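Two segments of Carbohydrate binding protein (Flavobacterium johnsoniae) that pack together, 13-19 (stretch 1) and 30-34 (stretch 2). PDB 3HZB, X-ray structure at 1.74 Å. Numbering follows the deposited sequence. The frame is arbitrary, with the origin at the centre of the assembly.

Stretch 1, residues 13-19: GFSGGLT
Stretch 2 30-34: SLGVL

The contact between residues 13-19 and 30-34 of this carbohydrate binding protein is a small packing of apolar side chains against backbone and against each other, between a strand and the turn that follows a helix, with no direct hydrogen bond across it and one water bridging the two backbones. It illustrates a general principle: where segments approach closely, a glycine can make room at a point where a side chain would collide, as G16 and G32 do here.

Stretch 1 turns a corner at G13 and F14 and then runs as a strand through L18. G13 has phi/psi of 86/174, F14 -49/131, and the residues from S15 to L18 are extended, with phi between -97 and -128° and psi between 132 and 154°. T19 continues at -127/-177. Stretch 2 has no regular secondary structure of its own. S30 (-69/-14) and L31 (-103/-2) lead into G32, which leaves the helical region at 89/1 in a Schellman motif; V33 (-82/129) and L34 (-93/160) then extend the chain. In register, G16 lies across from L31, G16 CA and L31 CA being 5.9 Å apart, and the two stretches together bury 241 Å².

At one end, the CA-to-CB bond of F14 points toward stretch 2, with chi1 t (-172°) and chi2 86°. Its ring meets backbone more closely than side chain: F14 CZ is 3.4 Å from L31 O, which sits at the ring edge near its plane, and F14 CE2 is 3.4 Å from G32 O. The apolar approach of F14 CE2 to V33 CG2 is looser, at 4.4 Å. G32 suits this place twice over, since a CB on G32 would come 2.6 Å from F14 CZ and would also jam against the preceding carbonyl.

In the middle, G16 CA packs 3.8 Å from V33 CG2, V33 having chi1 t (178°). A CB on G16 would fall only 2.4 Å from V33 CG2, so the bare backbone is what allows the fit.

At the other end, the CA-to-CB bond of L31 points toward the strand, in the mt rotamer (-62°, 174°). L31 CD1 lies 3.5 Å from L18 CD2 and 3.7 Å from G17 O. L18 is also mt (-44°, 178°); its CA-to-CB bond points sideways, but the end of the side chain comes nearer and completes the leucine pair.

The polar link is indirect. Water 1 donates from its O to S15 O at 3.0 Å and to L31 O at 2.7 Å, joining two carbonyls that could not hydrogen-bond each other because both are acceptors. The CA-to-CB bond of S15 (chi1 p, 66°) points away from stretch 2.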

# COMPACT_ATOMS: atom_id res chain seq x y z
N GLY B 13 1.57 -15.40 5.26
CA GLY B 13 2.17 -15.88 6.49
C GLY B 13 1.55 -15.19 7.69
O GLY B 13 0.74 -14.28 7.53
N PHE B 14 1.92 -15.62 8.90
CA PHE B 14 1.38 -15.04 10.11
C PHE B 14 1.45 -13.52 10.07
O PHE B 14 2.50 -12.95 9.77
CB PHE B 14 2.14 -15.53 11.34
CG PHE B 14 1.51 -15.11 12.63
CD1 PHE B 14 0.50 -15.87 13.20
CD2 PHE B 14 1.88 -13.92 13.25
CE1 PHE B 14 -0.14 -15.46 14.36
CE2 PHE B 14 1.25 -13.50 14.41
CZ PHE B 14 0.24 -14.27 14.97
N SER B 15 0.34 -12.86 10.39
CA SER B 15 0.32 -11.40 10.37
C SER B 15 -0.08 -10.78 11.71
O SER B 15 -0.80 -11.38 12.51
CB SER B 15 -0.64 -10.91 9.29
OG SER B 15 -1.98 -11.26 9.61
N GLY B 16 0.38 -9.55 11.92
CA GLY B 16 0.05 -8.82 13.13
C GLY B 16 -0.48 -7.46 12.73
O GLY B 16 0.08 -6.81 11.85
N GLY B 17 -1.56 -7.03 13.36
CA GLY B 17 -2.13 -5.73 13.05
C GLY B 17 -1.65 -4.67 14.02
O GLY B 17 -1.68 -4.88 15.23
N LEU B 18 -1.21 -3.53 13.49
CA LEU B 18 -0.71 -2.45 14.32
C LEU B 18 -1.51 -1.16 14.10
O LEU B 18 -2.06 -0.93 13.03
CB LEU B 18 0.76 -2.15 14.00
CG LEU B 18 1.74 -3.32 13.82
CD1 LEU B 18 3.12 -2.77 13.47
CD2 LEU B 18 1.80 -4.16 15.08
N THR B 19 -1.56 -0.33 15.14
CA THR B 19 -2.25 0.95 15.07
C THR B 19 -1.23 1.98 15.53
O THR B 19 -0.07 1.64 15.79
CB THR B 19 -3.49 1.00 16.00
OG1 THR B 19 -3.11 0.68 17.34
CG2 THR B 19 -4.55 0.02 15.52
N SER B 30 3.45 -9.95 21.82
CA SER B 30 2.11 -10.08 22.40
C SER B 30 1.08 -10.25 21.29
O SER B 30 -0.06 -10.64 21.54
CB SER B 30 1.76 -8.86 23.27
OG SER B 30 1.38 -7.74 22.49
N LEU B 31 1.50 -9.96 20.05
CA LEU B 31 0.64 -10.09 18.88
C LEU B 31 1.03 -11.36 18.12
O LEU B 31 0.41 -11.69 17.11
CB LEU B 31 0.81 -8.89 17.95
CG LEU B 31 0.43 -7.52 18.51
CD1 LEU B 31 0.80 -6.43 17.52
CD2 LEU B 31 -1.06 -7.51 18.82
N GLY B 32 2.05 -12.05 18.61
CA GLY B 32 2.51 -13.27 17.96
C GLY B 32 3.56 -13.02 16.89
O GLY B 32 4.03 -13.95 16.23
N VAL B 33 3.92 -11.75 16.73
CA VAL B 33 4.92 -11.36 15.74
C VAL B 33 6.31 -11.59 16.33
O VAL B 33 6.61 -11.13 17.43
CB VAL B 33 4.76 -9.87 15.36
CG1 VAL B 33 5.83 -9.45 14.36
CG2 VAL B 33 3.37 -9.65 14.77
N LEU B 34 7.16 -12.29 15.58
CA LEU B 34 8.51 -12.62 16.03
C LEU B 34 9.61 -11.65 15.63
O LEU B 34 9.48 -10.88 14.68
CB LEU B 34 8.90 -14.01 15.53
CG LEU B 34 8.11 -15.21 16.08
CD1 LEU B 34 8.35 -16.43 15.19
CD2 LEU B 34 8.54 -15.50 17.51
O HOH W 1 -1.62 -11.28 15.41